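Local coordinates for protein putative mandelate racemase (Salmonella typhimurium, PDB 2O56) that is of unknown function but belongs to the enolase superfamily, binds magnesium and is probably a hydro-lyase (dehydratase), at residues 308-313 and 339-344. Numbering follows the deposited sequence.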
ATOM      1  N   LYS A 308      16.991  -0.459 -24.171  1.00 21.27           N
ATOM      2  CA  LYS A 308      16.293   0.317 -23.137  1.00 21.03           C
ATOM      3  C   LYS A 308      15.742  -0.559 -22.005  1.00 23.52           C
ATOM      4  O   LYS A 308      15.863  -0.214 -20.822  1.00 21.26           O
ATOM      5  CB  LYS A 308      15.196   1.156 -23.785  1.00 25.28           C
ATOM      6  CG  LYS A 308      15.746   2.127 -24.831  1.00 16.09           C
ATOM      7  CD  LYS A 308      14.579   2.871 -25.515  1.00 19.72           C
ATOM      8  CE  LYS A 308      15.107   3.950 -26.447  1.00 18.65           C
ATOM      9  NZ  LYS A 308      13.943   4.621 -27.160  1.00 21.05           N
ATOM     10  N   ILE A 309      15.173  -1.706 -22.369  1.00 24.11           N
ATOM     11  CA  ILE A 309      14.792  -2.730 -21.393  1.00 22.63           C
ATOM     12  C   ILE A 309      15.943  -3.126 -20.475  1.00 25.28           C
ATOM     13  O   ILE A 309      15.793  -3.110 -19.256  1.00 24.03           O
ATOM     14  CB  ILE A 309      14.147  -3.970 -22.084  1.00 25.15           C
ATOM     15  CG1 ILE A 309      12.815  -3.577 -22.730  1.00 19.90           C
ATOM     16  CG2 ILE A 309      13.944  -5.144 -21.082  1.00 21.10           C
ATOM     17  CD1 ILE A 309      12.219  -4.664 -23.634  1.00 19.24           C
ATOM     18  N   CYS A 310      17.104  -3.456 -21.046  1.00 23.97           N
ATOM     19  CA  CYS A 310      18.253  -3.901 -20.250  1.00 24.70           C
ATOM     20  C   CYS A 310      18.740  -2.821 -19.305  1.00 24.74           C
ATOM     21  O   CYS A 310      19.120  -3.123 -18.172  1.00 24.52           O
ATOM     22  CB  CYS A 310      19.413  -4.372 -21.136  1.00 25.01           C
ATOM     23  SG  CYS A 310      18.985  -5.745 -22.185  1.00 26.32           S
ATOM     24  N   ASP A 311      18.724  -1.573 -19.776  1.00 22.15           N
ATOM     25  CA  ASP A 311      19.171  -0.410 -18.992  1.00 25.73           C
ATOM     26  C   ASP A 311      18.255  -0.087 -17.817  1.00 25.35           C
ATOM     27  O   ASP A 311      18.718   0.234 -16.715  1.00 22.36           O
ATOM     28  CB  ASP A 311      19.227   0.839 -19.884  1.00 21.67           C
ATOM     29  CG  ASP A 311      20.226   0.702 -21.014  1.00 37.32           C
ATOM     30  OD1 ASP A 311      21.123  -0.175 -20.917  1.00 28.27           O
ATOM     31  OD2 ASP A 311      20.100   1.465 -22.000  1.00 26.98           O
ATOM     32  N   MET A 312      16.951  -0.140 -18.074  1.00 25.22           N
ATOM     33  CA  MET A 312      15.943   0.040 -17.024  1.00 25.83           C
ATOM     34  C   MET A 312      16.003  -1.091 -15.997  1.00 22.42           C
ATOM     35  O   MET A 312      15.905  -0.879 -14.794  1.00 20.88           O
ATOM     36  CB  MET A 312      14.562   0.043 -17.655  1.00 25.64           C
ATOM     37  CG  MET A 312      13.474   0.466 -16.691  1.00 47.97           C
ATOM     38  SD  MET A 312      11.918   0.795 -17.524  1.00 40.40           S
ATOM     39  CE  MET A 312      11.539  -0.834 -18.186  1.00 43.80           C
ATOM     40  N   ALA A 313      16.173  -2.306 -16.478  1.00 17.67           N
ATOM     41  CA  ALA A 313      16.233  -3.453 -15.566  1.00 20.50           C
ATOM     42  C   ALA A 313      17.429  -3.410 -14.592  1.00 22.84           C
ATOM     43  O   ALA A 313      17.371  -3.976 -13.498  1.00 23.97           O
ATOM     44  CB  ALA A 313      16.219  -4.705 -16.341  1.00 19.77           C
ATOM     45  N   THR A 339      27.205  -8.399 -25.525  1.00 25.63           N
ATOM     46  CA  THR A 339      28.589  -7.940 -25.442  1.00 21.49           C
ATOM     47  C   THR A 339      28.674  -6.586 -24.790  1.00 23.52           C
ATOM     48  O   THR A 339      29.587  -6.332 -24.000  1.00 23.53           O
ATOM     49  CB  THR A 339      29.258  -7.885 -26.852  1.00 27.23           C
ATOM     50  OG1 THR A 339      29.304  -9.198 -27.394  1.00 24.37           O
ATOM     51  CG2 THR A 339      30.672  -7.349 -26.794  1.00 27.21           C
ATOM     52  N   ALA A 340      27.717  -5.714 -25.134  1.00 21.28           N
ATOM     53  CA  ALA A 340      27.736  -4.325 -24.701  1.00 17.91           C
ATOM     54  C   ALA A 340      27.171  -4.084 -23.291  1.00 25.78           C
ATOM     55  O   ALA A 340      27.688  -3.246 -22.535  1.00 29.15           O
ATOM     56  CB  ALA A 340      26.962  -3.473 -25.699  1.00 23.31           C
ATOM     57  N   ILE A 341      26.082  -4.761 -22.952  1.00 23.93           N
ATOM     58  CA  ILE A 341      25.382  -4.450 -21.695  1.00 26.78           C
ATOM     59  C   ILE A 341      26.193  -4.890 -20.463  1.00 25.22           C
ATOM     60  O   ILE A 341      26.849  -5.944 -20.486  1.00 32.30           O
ATOM     61  CB  ILE A 341      23.947  -5.055 -21.652  1.00 23.61           C
ATOM     62  CG1 ILE A 341      24.004  -6.577 -21.788  1.00 20.61           C
ATOM     63  CG2 ILE A 341      23.063  -4.467 -22.760  1.00 21.54           C
ATOM     64  CD1 ILE A 341      22.695  -7.274 -21.415  1.00 24.70           C
ATOM     65  N   PRO A 342      26.161  -4.075 -19.380  1.00 23.82           N
ATOM     66  CA  PRO A 342      26.810  -4.467 -18.120  1.00 27.88           C
ATOM     67  C   PRO A 342      26.169  -5.658 -17.428  1.00 29.45           C
ATOM     68  O   PRO A 342      26.872  -6.410 -16.753  1.00 29.08           O
ATOM     69  CB  PRO A 342      26.731  -3.204 -17.241  1.00 24.90           C
ATOM     70  CG  PRO A 342      25.761  -2.310 -17.893  1.00 34.38           C
ATOM     71  CD  PRO A 342      25.555  -2.730 -19.321  1.00 29.32           C
ATOM     72  N   ASN A 343      24.856  -5.837 -17.598  1.00 23.27           N
ATOM     73  CA  ASN A 343      24.117  -6.780 -16.778  1.00 25.81           C
ATOM     74  C   ASN A 343      23.752  -8.101 -17.468  1.00 29.44           C
ATOM     75  O   ASN A 343      22.643  -8.604 -17.344  1.00 31.08           O
ATOM     76  CB  ASN A 343      22.909  -6.125 -16.108  1.00 23.25           C
ATOM     77  CG  ASN A 343      22.000  -5.416 -17.083  1.00 29.47           C
ATOM     78  OD1 ASN A 343      22.448  -4.822 -18.073  1.00 24.61           O
ATOM     79  ND2 ASN A 343      20.707  -5.445 -16.792  1.00 19.64           N
ATOM     80  N   PHE A 344      24.712  -8.662 -18.187  1.00 25.82           N
ATOM     81  CA  PHE A 344      24.529  -9.927 -18.886  1.00 26.71           C
ATOM     82  C   PHE A 344      24.773 -11.066 -17.895  1.00 25.49           C
ATOM     83  O   PHE A 344      25.693 -10.965 -17.092  1.00 29.45           O
ATOM     84  CB  PHE A 344      25.545  -9.998 -20.030  1.00 25.90           C
ATOM     85  CG  PHE A 344      25.686 -11.353 -20.643  1.00 20.78           C
ATOM     86  CD1 PHE A 344      24.697 -11.870 -21.468  1.00 22.85           C
ATOM     87  CD2 PHE A 344      26.816 -12.124 -20.394  1.00 28.56           C
ATOM     88  CE1 PHE A 344      24.840 -13.110 -22.039  1.00 29.00           C
ATOM     89  CE2 PHE A 344      26.963 -13.364 -20.973  1.00 22.26           C
ATOM     90  CZ  PHE A 344      25.980 -13.860 -21.787  1.00 21.10           C
TER
HETATM   91  O   HOH W   1      22.298  -2.180 -19.501  1.00 28.57           O
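N343 reaches over to the helix that carries C310 and bonds to its backbone: ND2 of N343 donates to O of C310 at 3.1 Å. The bond is moderately bent, 151° at the hydrogen, and the nitrogen lies 24° from the carbonyl plane. It gives this oxygen, in the last turns of helix 302-314, a donor from outside the helix. The same ND2 also bonds to O of K318, just before strand 319-320. Asparagine fits here because one short, flat group can give two hydrogens to two backbone carbonyls and still offer an acceptor. That acceptor, OD1 of N343, takes a hydrogen from a water at 3.0 Å, and the same water donates to OD1 of D311 at 2.7 Å. Together the two bonds from ND2 and the water should fix the rotation of the amide.

Beside this polar link lies a small apolar one. C310 CB meets CG2 of I341 at 4.0 Å, and SG of C310 lies 4.1 Å from CD1 of I341. With SG anti to the carbonyl carbon (chi1 -60°), the sulfur of the slim cysteine is brought alongside the isoleucine, whose two branches cover both CB and sulfur.

OD2 of D311 forms a salt bridge with NZ of K307, one residue before the segment. On the other side of the contact, NH1 of R127 hydrogen-bonds to O of I341, where the chain leaves helix 328-340. C310, I341 and N343 all pack on V320, so strand 319-320 underlies the place where helix 302-314 meets the loop running from helix 328-340 to strand 347-350, within the enolase-type barrel domain.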